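Local coordinates for 3-methylornithine synthase (Methanosarcina barkeri, PDB 3T7V), which catalyses the radical-based isomerization of L-lysine to (3R)-3-methyl-D-ornithine in pyrrolysine biosynthesis, using a [4Fe-4S] cluster and S-adenosylmethionine, at residues Val204-Thr210 with Asp232-Thr238; Leu168-Tyr173 with Arg190-Arg194; Leu223-Ser227 with Val264-Phe269. All coordinates share one frame. Residues are numbered along the deposited sequence.

In the fold
All three contacts lie in the TIM-barrel-like radical SAM core. Contact 2 comes first along the chain. It brings the loop after strand 163-167 back onto helix 187-200, closing a loop that includes helix 175-181. Strand 203-210 follows helix 187-200 and opens contact 1, which pairs it with strand 233-238, the two being connected through helix 216-228. Contact 3 starts on that connecting helix and ends on helix 258-268, so contacts 1 and 3 cross along the chain. Contacts 1 and 2 both reach S-adenosylmethionine and 5-amino-D-isoleucine inside the barrel. They are joined by Glu-205 with Tyr-169 and Asp-206 with Tyr-173. Contact 3 packs two outer helices together; their inner side chains rest on contact 1, as Leu-265 does on Val-236.

Contact 1 of 3, residues Val204-Thr210 with Asp232-Thr238; sequences VEDGILT and DMVRVMT. With MD0 (5-amino-D-isoleucine), chain D; SAM (S-adenosylmethionine), chain C.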
loop_
_atom_site.group_PDB
_atom_site.type_symbol
_atom_site.label_atom_id
_atom_site.label_comp_id
_atom_site.label_asym_id
_atom_site.label_seq_id
_atom_site.Cartn_x
_atom_site.Cartn_y
_atom_site.Cartn_z
ATOM N N VAL A 204 -7.525 7.716 -4.263
ATOM C CA VAL A 204 -6.503 6.905 -4.959
ATOM C C VAL A 204 -5.286 6.754 -4.100
ATOM O O VAL A 204 -4.912 7.680 -3.321
ATOM C CB VAL A 204 -6.216 7.391 -6.357
ATOM C CG1 VAL A 204 -7.511 7.439 -7.193
ATOM C CG2 VAL A 204 -5.608 8.740 -6.365
ATOM N N GLU A 205 -4.690 5.568 -4.141
ATOM C CA GLU A 205 -3.383 5.323 -3.484
ATOM C C GLU A 205 -2.370 5.076 -4.593
ATOM O O GLU A 205 -2.594 4.222 -5.495
ATOM C CB GLU A 205 -3.472 4.051 -2.601
ATOM C CG GLU A 205 -2.147 3.827 -1.810
ATOM C CD GLU A 205 -2.062 2.546 -0.955
ATOM O OE1 GLU A 205 -2.823 1.566 -1.143
ATOM O OE2 GLU A 205 -1.086 2.491 -0.105
ATOM N N ASP A 206 -1.251 5.779 -4.466
ATOM C CA ASP A 206 -0.074 5.529 -5.319
ATOM C C ASP A 206 1.020 5.022 -4.447
ATOM O O ASP A 206 0.964 5.112 -3.202
ATOM C CB ASP A 206 0.334 6.844 -6.012
ATOM C CG ASP A 206 1.208 6.666 -7.277
ATOM O OD1 ASP A 206 1.544 5.498 -7.667
ATOM O OD2 ASP A 206 1.458 7.750 -7.913
ATOM N N GLY A 207 2.033 4.437 -5.093
ATOM C CA GLY A 207 3.093 3.804 -4.322
ATOM C C GLY A 207 4.339 3.657 -5.147
ATOM O O GLY A 207 4.279 3.487 -6.360
ATOM N N ILE A 208 5.446 3.666 -4.436
ATOM C CA ILE A 208 6.764 3.373 -5.036
ATOM C C ILE A 208 7.485 2.243 -4.368
ATOM O O ILE A 208 7.173 1.869 -3.212
ATOM C CB ILE A 208 7.536 4.665 -5.128
ATOM C CG1 ILE A 208 7.852 5.118 -3.737
ATOM C CG2 ILE A 208 6.801 5.625 -6.127
ATOM C CD1 ILE A 208 8.666 6.480 -3.710
ATOM N N LEU A 209 8.353 1.572 -5.119
ATOM C CA LEU A 209 9.188 0.533 -4.602
ATOM C C LEU A 209 10.557 1.075 -4.344
ATOM O O LEU A 209 11.079 1.866 -5.137
ATOM C CB LEU A 209 9.281 -0.547 -5.629
ATOM C CG LEU A 209 8.337 -1.615 -5.711
ATOM C CD1 LEU A 209 8.817 -2.649 -6.781
ATOM C CD2 LEU A 209 8.291 -2.403 -4.413
ATOM N N THR A 210 11.167 0.679 -3.221
ATOM C CA THR A 210 12.560 1.028 -2.955
ATOM C C THR A 210 13.345 -0.225 -2.819
ATOM O O THR A 210 12.785 -1.267 -2.588
ATOM C CB THR A 210 12.722 1.986 -1.738
ATOM O OG1 THR A 210 14.078 2.470 -1.755
ATOM C CG2 THR A 210 12.476 1.334 -0.420
ATOM N N ASP A 232 -4.585 10.432 -2.425
ATOM C CA ASP A 232 -5.116 10.428 -1.046
ATOM C C ASP A 232 -4.275 9.626 -0.057
ATOM O O ASP A 232 -4.282 9.890 1.140
ATOM C CB ASP A 232 -6.555 9.920 -1.078
ATOM C CG ASP A 232 -7.386 10.736 -2.036
ATOM O OD1 ASP A 232 -7.816 11.819 -1.590
ATOM O OD2 ASP A 232 -7.517 10.406 -3.277
ATOM N N MET A 233 -3.499 8.676 -0.585
ATOM C CA MET A 233 -2.669 7.775 0.184
ATOM C C MET A 233 -1.429 7.545 -0.671
ATOM O O MET A 233 -1.508 7.426 -1.903
ATOM C CB MET A 233 -3.424 6.443 0.454
ATOM C CG MET A 233 -2.636 5.477 1.304
ATOM S SD MET A 233 -3.768 4.157 1.778
ATOM C CE MET A 233 -2.672 3.123 2.659
ATOM N N VAL A 234 -0.277 7.562 0.011
ATOM C CA VAL A 234 1.016 7.349 -0.697
ATOM C C VAL A 234 1.791 6.346 0.118
ATOM O O VAL A 234 1.835 6.384 1.365
ATOM C CB VAL A 234 1.868 8.651 -0.820
ATOM C CG1 VAL A 234 1.160 9.599 -1.832
ATOM C CG2 VAL A 234 1.992 9.338 0.521
ATOM N N ARG A 235 2.427 5.438 -0.597
ATOM C CA ARG A 235 3.216 4.403 0.076
ATOM C C ARG A 235 4.572 4.173 -0.522
ATOM O O ARG A 235 4.840 4.490 -1.705
ATOM C CB ARG A 235 2.440 3.111 0.194
ATOM C CG ARG A 235 2.443 2.302 -0.985
ATOM C CD ARG A 235 2.165 0.780 -0.704
ATOM N NE ARG A 235 0.851 0.602 -0.046
ATOM C CZ ARG A 235 0.522 -0.476 0.659
ATOM N NH1 ARG A 235 1.420 -1.470 0.836
ATOM N NH2 ARG A 235 -0.669 -0.532 1.228
ATOM N N VAL A 236 5.416 3.580 0.305
ATOM C CA VAL A 236 6.683 3.007 -0.200
ATOM C C VAL A 236 6.786 1.596 0.353
ATOM O O VAL A 236 6.443 1.354 1.527
ATOM C CB VAL A 236 7.879 3.926 0.150
ATOM C CG1 VAL A 236 7.819 4.220 1.668
ATOM C CG2 VAL A 236 9.183 3.249 -0.233
ATOM N N MET A 237 7.198 0.660 -0.484
ATOM C CA MET A 237 7.512 -0.697 -0.035
ATOM C C MET A 237 8.934 -1.069 -0.319
ATOM O O MET A 237 9.436 -0.749 -1.430
ATOM C CB MET A 237 6.575 -1.673 -0.738
ATOM C CG MET A 237 5.125 -1.295 -0.464
ATOM S SD MET A 237 4.030 -2.521 -1.103
ATOM C CE MET A 237 4.315 -4.160 -0.304
ATOM N N THR A 238 9.571 -1.725 0.646
ATOM C CA THR A 238 10.876 -2.341 0.338
ATOM C C THR A 238 10.714 -3.524 -0.608
ATOM O O THR A 238 9.871 -4.426 -0.313
ATOM C CB THR A 238 11.475 -2.939 1.656
ATOM O OG1 THR A 238 11.536 -1.848 2.618
ATOM C CG2 THR A 238 12.858 -3.549 1.414
HETATM C C MD0 D . -0.074 -4.323 1.619
HETATM N N MD0 D . 0.084 -6.691 1.104
HETATM O O MD0 D . -0.821 -3.393 1.986
HETATM C CA MD0 D . -0.655 -5.460 0.841
HETATM C CB MD0 D . -0.639 -5.141 -0.685
HETATM C CD MD0 D . -2.081 -3.828 -2.384
HETATM N NE MD0 D . -3.005 -2.707 -2.503
HETATM C CG MD0 D . -1.603 -3.945 -0.939
HETATM C CG2 MD0 D . 0.766 -4.807 -1.249
HETATM O OXT MD0 D . 1.137 -4.356 1.868
HETATM N N SAM C . -1.971 -6.876 -9.625
HETATM C CA SAM C . -2.332 -5.597 -9.228
HETATM C C SAM C . -1.300 -4.565 -9.447
HETATM O O SAM C . -0.172 -4.891 -9.870
HETATM O OXT SAM C . -1.661 -3.344 -9.301
HETATM C CB SAM C . -2.309 -5.438 -7.876
HETATM C CG SAM C . -1.254 -6.021 -7.027
HETATM S SD SAM C . -0.442 -4.767 -5.948
HETATM C CE SAM C . -0.906 -5.353 -4.341
HETATM C "C5'" SAM C . 1.255 -5.298 -6.025
HETATM C "C4'" SAM C . 2.115 -4.305 -5.769
HETATM O "O4'" SAM C . 2.657 -5.171 -4.585
HETATM C "C3'" SAM C . 2.968 -3.956 -6.726
HETATM O "O3'" SAM C . 2.303 -2.706 -6.954
HETATM C "C2'" SAM C . 4.091 -3.692 -5.714
HETATM O "O2'" SAM C . 4.183 -2.294 -5.285
HETATM C "C1'" SAM C . 3.981 -4.633 -4.501
HETATM N N9 SAM C . 4.890 -5.822 -4.695
HETATM C C8 SAM C . 4.800 -6.869 -5.570
HETATM N N7 SAM C . 5.855 -7.656 -5.418
HETATM C C5 SAM C . 6.635 -7.118 -4.420
HETATM C C6 SAM C . 7.886 -7.474 -3.894
HETATM N N6 SAM C . 8.570 -8.538 -4.316
HETATM N N1 SAM C . 8.379 -6.751 -2.877
HETATM C C2 SAM C . 7.733 -5.642 -2.410
HETATM N N3 SAM C . 6.580 -5.204 -2.972
HETATM C C4 SAM C . 6.033 -5.973 -3.965
HETATM O O HOH W 1 -3.353 0.256 1.377
#
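These are two neighbouring parallel strands of the radical SAM barrel, joined through helix 216-228 as a beta-alpha-beta unit. Their axes approach to 4.6 Å at 22°. At the start, Val-204 N donates to Asp-232 OD2 (2.9 Å), and Val-204 O accepts from Asp-232 N and Met-233 N. Glu-205 lies on the face lining the barrel interior. Its OE2 forms a salt bridge to Arg-235 NE at 2.7 Å, while OE1 bonds Tyr-169 and a water that also weakly meets Arg-235 NH2. Asp-206 turns to the helix-covered face; its N donates to Met-233 O (3.1 Å) and its O accepts from Arg-235 N (3.0 Å). At Gly-207 a CB would clash with Arg-235 CG. Ile-208 continues the ladder, N to Arg-235 O at 2.9 Å and O from Met-237 N at 3.0 Å, and packs CG1 on Val-236 CB (4.1 Å). Leu-209 CD2 touches Met-237 CB at 4.1 Å and adenine N3 of S-adenosylmethionine at 3.6 Å. Thr-210 N closes the ladder on Met-237 O (2.9 Å). The pair thus presents Arg-235 to the bound 5-amino-D-isoleucine: NH1 donates to OXT at 3.1 Å and NH2 to O at 3.0 Å.

Contact 2 of 3, residues Leu168-Tyr173 with Arg190-Arg194; sequences LYQETY and RVNAR. With SAM (S-adenosylmethionine), chain C; MD0 (5-amino-D-isoleucine), chain D.
This is a buried contact between a loop and a helix in the radical SAM barrel, held mainly by arginine side chains bonded to loop oxygens. Segment 168-173 is the irregular loop after strand 163-167. Segment 190-194 is one turn of helix 187-200. Their nearest CA atoms are those of Gln-170 and Arg-190, 6.8 Å apart. Thr-172 N bonds Gln-170 O at 2.9 Å, making a classic gamma turn centred on Glu-171 (phi/psi 77/-50). Leu-168 (t, p) points at the helix and sets CD2 3.7 Å from Ala-193 CB; its CD1 lies over one face of the Arg-190 guanidinium. Arg-194 (m, t, m) donates from NH2 to Leu-168 O at 2.8 Å and to Gln-170 OE1 at 2.9 Å. Its NH1 also reaches Gln-170 OE1, at 3.3 Å. Arg-190 (m, t, p) donates from NE to Tyr-169 O at 2.9 Å. The same loop lines the active site. Tyr-169 OH accepts from NE of 5-amino-D-isoleucine at 2.8 Å and also bonds Glu-205. Glu-171 takes both ribose hydroxyls of S-adenosylmethionine, O2' on OE1 at 2.7 Å and O3' on OE2 at 2.5 Å. Arg-190 binds the cofactor's other end: its NH2 donates to carboxylate OXT at 2.9 Å.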
loop_
_atom_site.group_PDB
_atom_site.type_symbol
_atom_site.label_atom_id
_atom_site.label_comp_id
_atom_site.label_asym_id
_atom_site.label_seq_id
_atom_site.Cartn_x
_atom_site.Cartn_y
_atom_site.Cartn_z
ATOM N N LEU A 168 -3.395 1.627 -7.095
ATOM C CA LEU A 168 -2.779 1.257 -8.396
ATOM C C LEU A 168 -1.417 1.935 -8.430
ATOM O O LEU A 168 -1.304 3.124 -8.777
ATOM C CB LEU A 168 -3.720 1.785 -9.560
ATOM C CG LEU A 168 -3.324 1.214 -10.938
ATOM C CD1 LEU A 168 -3.669 -0.280 -11.047
ATOM C CD2 LEU A 168 -4.052 2.052 -12.036
ATOM N N TYR A 169 -0.406 1.202 -7.953
ATOM C CA TYR A 169 0.865 1.885 -7.690
ATOM C C TYR A 169 1.706 1.980 -8.936
ATOM O O TYR A 169 1.749 1.090 -9.756
ATOM C CB TYR A 169 1.698 1.087 -6.610
ATOM C CG TYR A 169 0.881 0.733 -5.360
ATOM C CD1 TYR A 169 -0.153 1.568 -4.924
ATOM C CD2 TYR A 169 1.135 -0.411 -4.670
ATOM C CE1 TYR A 169 -0.941 1.208 -3.811
ATOM C CE2 TYR A 169 0.383 -0.790 -3.588
ATOM C CZ TYR A 169 -0.670 0.007 -3.179
ATOM O OH TYR A 169 -1.437 -0.385 -2.086
ATOM N N GLN A 170 2.360 3.128 -9.075
ATOM C CA GLN A 170 3.229 3.327 -10.258
ATOM C C GLN A 170 4.584 2.595 -10.138
ATOM O O GLN A 170 5.229 2.320 -11.174
ATOM C CB GLN A 170 3.532 4.802 -10.436
ATOM C CG GLN A 170 3.927 5.137 -11.890
ATOM C CD GLN A 170 2.810 5.029 -12.894
ATOM O OE1 GLN A 170 1.646 5.084 -12.545
ATOM N NE2 GLN A 170 3.170 4.953 -14.182
ATOM N N GLU A 171 5.013 2.298 -8.883
ATOM C CA GLU A 171 6.339 1.625 -8.580
ATOM C C GLU A 171 7.517 2.595 -8.700
ATOM O O GLU A 171 8.352 2.717 -7.797
ATOM C CB GLU A 171 6.692 0.389 -9.402
ATOM C CG GLU A 171 5.599 -0.603 -9.654
ATOM C CD GLU A 171 4.890 -1.013 -8.418
ATOM O OE1 GLU A 171 5.347 -0.872 -7.227
ATOM O OE2 GLU A 171 3.767 -1.495 -8.591
ATOM N N THR A 172 7.549 3.300 -9.814
ATOM C CA THR A 172 8.584 4.331 -10.033
ATOM C C THR A 172 8.048 5.292 -11.093
ATOM O O THR A 172 7.408 4.863 -12.065
ATOM C CB THR A 172 9.899 3.676 -10.506
ATOM O OG1 THR A 172 10.852 4.681 -10.762
ATOM C CG2 THR A 172 9.724 2.832 -11.767
ATOM N N TYR A 173 8.448 6.544 -11.008
ATOM C CA TYR A 173 8.262 7.484 -12.110
ATOM C C TYR A 173 9.515 7.712 -12.970
ATOM O O TYR A 173 9.507 8.575 -13.876
ATOM C CB TYR A 173 7.784 8.868 -11.588
ATOM C CG TYR A 173 6.337 8.799 -11.167
ATOM C CD1 TYR A 173 5.955 8.227 -9.943
ATOM C CD2 TYR A 173 5.366 9.281 -12.007
ATOM C CE1 TYR A 173 4.572 8.091 -9.598
ATOM C CE2 TYR A 173 3.998 9.193 -11.665
ATOM C CZ TYR A 173 3.635 8.608 -10.479
ATOM O OH TYR A 173 2.298 8.489 -10.185
ATOM N N ARG A 190 -1.477 3.693 -16.238
ATOM C CA ARG A 190 -1.791 3.643 -14.794
ATOM C C ARG A 190 -2.104 5.046 -14.299
ATOM O O ARG A 190 -2.985 5.216 -13.440
ATOM C CB ARG A 190 -0.680 3.002 -13.907
ATOM C CG ARG A 190 -0.470 1.533 -14.257
ATOM C CD ARG A 190 0.680 0.869 -13.558
ATOM N NE ARG A 190 0.375 0.478 -12.180
ATOM C CZ ARG A 190 -0.235 -0.669 -11.832
ATOM N NH1 ARG A 190 -0.787 -1.496 -12.780
ATOM N NH2 ARG A 190 -0.328 -1.039 -10.528
ATOM N N VAL A 191 -1.333 6.040 -14.767
ATOM C CA VAL A 191 -1.605 7.419 -14.410
ATOM C C VAL A 191 -3.031 7.800 -14.815
ATOM O O VAL A 191 -3.805 8.411 -13.976
ATOM C CB VAL A 191 -0.599 8.310 -15.120
ATOM C CG1 VAL A 191 -0.977 9.768 -14.902
ATOM C CG2 VAL A 191 0.835 8.062 -14.583
ATOM N N ASN A 192 -3.438 7.449 -16.032
ATOM C CA ASN A 192 -4.732 7.827 -16.546
ATOM C C ASN A 192 -5.879 7.124 -15.816
ATOM O O ASN A 192 -6.985 7.704 -15.641
ATOM C CB ASN A 192 -4.766 7.554 -18.077
ATOM C CG ASN A 192 -3.928 8.556 -18.847
ATOM O OD1 ASN A 192 -3.567 9.587 -18.351
ATOM N ND2 ASN A 192 -3.549 8.193 -20.050
ATOM N N ALA A 193 -5.651 5.853 -15.404
ATOM C CA ALA A 193 -6.686 5.159 -14.684
ATOM C C ALA A 193 -6.911 5.801 -13.296
ATOM O O ALA A 193 -8.075 5.916 -12.864
ATOM C CB ALA A 193 -6.280 3.669 -14.534
ATOM N N ARG A 194 -5.822 6.214 -12.628
ATOM C CA ARG A 194 -6.039 6.885 -11.338
ATOM C C ARG A 194 -6.773 8.199 -11.551
ATOM O O ARG A 194 -7.609 8.538 -10.720
ATOM C CB ARG A 194 -4.703 7.077 -10.622
ATOM C CG ARG A 194 -4.122 5.751 -10.100
ATOM C CD ARG A 194 -2.942 6.013 -9.111
ATOM N NE ARG A 194 -1.897 6.809 -9.716
ATOM C CZ ARG A 194 -0.887 6.378 -10.461
ATOM N NH1 ARG A 194 -0.159 7.371 -11.018
ATOM N NH2 ARG A 194 -0.563 5.063 -10.604
HETATM N N SAM C . -1.971 -6.876 -9.625
HETATM C CA SAM C . -2.332 -5.597 -9.228
HETATM C C SAM C . -1.300 -4.565 -9.447
HETATM O O SAM C . -0.172 -4.891 -9.870
HETATM O OXT SAM C . -1.661 -3.344 -9.301
HETATM C CB SAM C . -2.309 -5.438 -7.876
HETATM C CG SAM C . -1.254 -6.021 -7.027
HETATM S SD SAM C . -0.442 -4.767 -5.948
HETATM C CE SAM C . -0.906 -5.353 -4.341
HETATM C "C5'" SAM C . 1.255 -5.298 -6.025
HETATM C "C4'" SAM C . 2.115 -4.305 -5.769
HETATM O "O4'" SAM C . 2.657 -5.171 -4.585
HETATM C "C3'" SAM C . 2.968 -3.956 -6.726
HETATM O "O3'" SAM C . 2.303 -2.706 -6.954
HETATM C "C2'" SAM C . 4.091 -3.692 -5.714
HETATM O "O2'" SAM C . 4.183 -2.294 -5.285
HETATM C "C1'" SAM C . 3.981 -4.633 -4.501
HETATM N N9 SAM C . 4.890 -5.822 -4.695
HETATM C C8 SAM C . 4.800 -6.869 -5.570
HETATM N N7 SAM C . 5.855 -7.656 -5.418
HETATM C C5 SAM C . 6.635 -7.118 -4.420
HETATM C C6 SAM C . 7.886 -7.474 -3.894
HETATM N N6 SAM C . 8.570 -8.538 -4.316
HETATM N N1 SAM C . 8.379 -6.751 -2.877
HETATM C C2 SAM C . 7.733 -5.642 -2.410
HETATM N N3 SAM C . 6.580 -5.204 -2.972
HETATM C C4 SAM C . 6.033 -5.973 -3.965
HETATM C C MD0 D . -0.074 -4.323 1.619
HETATM N N MD0 D . 0.084 -6.691 1.104
HETATM O O MD0 D . -0.821 -3.393 1.986
HETATM C CA MD0 D . -0.655 -5.460 0.841
HETATM C CB MD0 D . -0.639 -5.141 -0.685
HETATM C CD MD0 D . -2.081 -3.828 -2.384
HETATM N NE MD0 D . -3.005 -2.707 -2.503
HETATM C CG MD0 D . -1.603 -3.945 -0.939
HETATM C CG2 MD0 D . 0.766 -4.807 -1.249
HETATM O OXT MD0 D . 1.137 -4.356 1.868
#

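Contact 3 of 3, residues Leu223-Ser227 with Val264-Phe269; sequences LRGMS and VLRLMF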
loop_
_atom_site.group_PDB
_atom_site.type_symbol
_atom_site.label_atom_id
_atom_site.label_comp_id
_atom_site.label_asym_id
_atom_site.label_seq_id
_atom_site.Cartn_x
_atom_site.Cartn_y
_atom_site.Cartn_z
ATOM N N LEU A 223 9.115 10.567 -6.009
ATOM C CA LEU A 223 8.369 11.373 -5.018
ATOM C C LEU A 223 7.650 12.583 -5.680
ATOM O O LEU A 223 6.466 12.861 -5.379
ATOM C CB LEU A 223 9.303 11.913 -3.897
ATOM C CG LEU A 223 9.859 10.738 -3.028
ATOM C CD1 LEU A 223 11.045 11.258 -2.179
ATOM C CD2 LEU A 223 8.796 10.202 -2.050
ATOM N N ARG A 224 8.350 13.288 -6.583
ATOM C CA ARG A 224 7.756 14.410 -7.247
ATOM C C ARG A 224 6.634 13.904 -8.179
ATOM O O ARG A 224 5.580 14.547 -8.291
ATOM C CB ARG A 224 8.809 15.200 -8.045
ATOM C CG ARG A 224 9.852 15.876 -7.173
ATOM C CD ARG A 224 9.160 16.927 -6.356
ATOM N NE ARG A 224 10.203 17.694 -5.651
ATOM C CZ ARG A 224 9.982 18.330 -4.500
ATOM N NH1 ARG A 224 8.781 18.302 -3.954
ATOM N NH2 ARG A 224 10.985 18.971 -3.891
ATOM N N GLY A 225 6.811 12.739 -8.831
ATOM C CA GLY A 225 5.797 12.154 -9.773
ATOM C C GLY A 225 4.546 11.836 -9.006
ATOM O O GLY A 225 3.420 12.133 -9.506
ATOM N N MET A 226 4.711 11.264 -7.832
ATOM C CA MET A 226 3.520 10.930 -6.958
ATOM C C MET A 226 2.767 12.164 -6.549
ATOM O O MET A 226 1.547 12.082 -6.465
ATOM C CB MET A 226 3.849 10.094 -5.647
ATOM C CG MET A 226 4.083 8.610 -5.913
ATOM S SD MET A 226 3.837 7.523 -4.438
ATOM C CE MET A 226 5.078 8.532 -3.716
ATOM N N SER A 227 3.431 13.269 -6.309
ATOM C CA SER A 227 2.784 14.452 -5.800
ATOM C C SER A 227 1.959 15.119 -6.898
ATOM O O SER A 227 0.949 15.736 -6.591
ATOM C CB SER A 227 3.807 15.426 -5.223
ATOM O OG SER A 227 4.574 15.969 -6.256
ATOM N N VAL A 264 10.083 10.963 4.808
ATOM C CA VAL A 264 10.066 12.010 3.793
ATOM C C VAL A 264 8.649 12.164 3.223
ATOM O O VAL A 264 8.164 13.289 3.001
ATOM C CB VAL A 264 11.084 11.650 2.671
ATOM C CG1 VAL A 264 10.890 12.588 1.503
ATOM C CG2 VAL A 264 12.509 11.838 3.242
ATOM N N LEU A 265 7.924 11.040 3.014
ATOM C CA LEU A 265 6.535 11.157 2.519
ATOM C C LEU A 265 5.676 11.918 3.511
ATOM O O LEU A 265 4.763 12.649 3.109
ATOM C CB LEU A 265 5.896 9.727 2.358
ATOM C CG LEU A 265 6.402 9.029 1.063
ATOM C CD1 LEU A 265 5.908 7.541 1.097
ATOM C CD2 LEU A 265 5.925 9.688 -0.208
ATOM N N ARG A 266 5.895 11.656 4.795
ATOM C CA ARG A 266 5.072 12.397 5.810
ATOM C C ARG A 266 5.385 13.897 5.768
ATOM O O ARG A 266 4.466 14.730 5.961
ATOM C CB ARG A 266 5.321 11.835 7.190
ATOM C CG ARG A 266 4.629 12.555 8.366
ATOM C CD ARG A 266 3.124 12.656 8.155
ATOM N NE ARG A 266 2.515 11.337 8.248
ATOM C CZ ARG A 266 1.302 11.037 7.764
ATOM N NH1 ARG A 266 0.552 11.921 7.155
ATOM N NH2 ARG A 266 0.884 9.763 7.799
ATOM N N LEU A 267 6.643 14.203 5.470
ATOM C CA LEU A 267 6.995 15.611 5.466
ATOM C C LEU A 267 6.498 16.282 4.177
ATOM O O LEU A 267 6.314 17.474 4.141
ATOM C CB LEU A 267 8.523 15.763 5.652
ATOM C CG LEU A 267 9.070 15.276 7.017
ATOM C CD1 LEU A 267 10.600 15.336 7.097
ATOM C CD2 LEU A 267 8.506 16.113 8.143
ATOM N N MET A 268 6.385 15.527 3.080
ATOM C CA MET A 268 5.865 15.995 1.803
ATOM C C MET A 268 4.334 15.998 1.696
ATOM O O MET A 268 3.786 16.817 0.970
ATOM C CB MET A 268 6.365 15.129 0.625
ATOM C CG MET A 268 7.852 15.311 0.394
ATOM S SD MET A 268 8.277 14.300 -1.089
ATOM C CE MET A 268 7.342 15.141 -2.426
ATOM N N PHE A 269 3.661 15.006 2.307
ATOM C CA PHE A 269 2.237 14.849 2.255
ATOM C C PHE A 269 1.692 14.791 3.690
ATOM O O PHE A 269 1.206 13.743 4.196
ATOM C CB PHE A 269 1.912 13.492 1.585
ATOM C CG PHE A 269 2.445 13.362 0.190
ATOM C CD1 PHE A 269 3.658 12.768 -0.097
ATOM C CD2 PHE A 269 1.614 13.758 -0.912
ATOM C CE1 PHE A 269 4.153 12.660 -1.434
ATOM C CE2 PHE A 269 2.101 13.646 -2.218
ATOM C CZ PHE A 269 3.359 13.093 -2.493
#
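Two helical turns run side by side, with a signed crossing angle of -39° between their N-to-C directions. Their axes come no closer than 11.7 Å, so long side chains fill the gap. The nearest CA pairs are Leu-223 with Leu-265 at 7.8 Å and Ser-227 with Phe-269 at 8.1 Å. Phe-269 is the first residue to leave helical angles after helix 258-268, although its N still bonds Leu-265 O at 2.7 Å. The contact is chiefly apolar. Leu-223 sits among three residues: its CD1 meets Val-264 CG1 at 3.9 Å, its CD2 meets Leu-265 CD2 at 3.4 Å, and its CB meets Met-268 SD at 3.8 Å. Met-226 CE touches Leu-265 CD2 at 3.8 Å. The Phe-269 ring reaches across with its CZ to Ser-227 CB, 3.6 Å away. Leu-223 O lies near the ring plane, at its edge. Arg-224 NH1 packs on Met-268 CE at 3.8 Å, and its guanidinium forms a salt bridge with Asp-25. This is packing between neighbouring outer helices of the barrel. Leu-223 and Met-226 also rest on Ile-208 of strand 203-210, Leu-265 covers Val-236 of strand 233-238, and Val-264 touches Leu-28 and Leu-31 of helix 25-32.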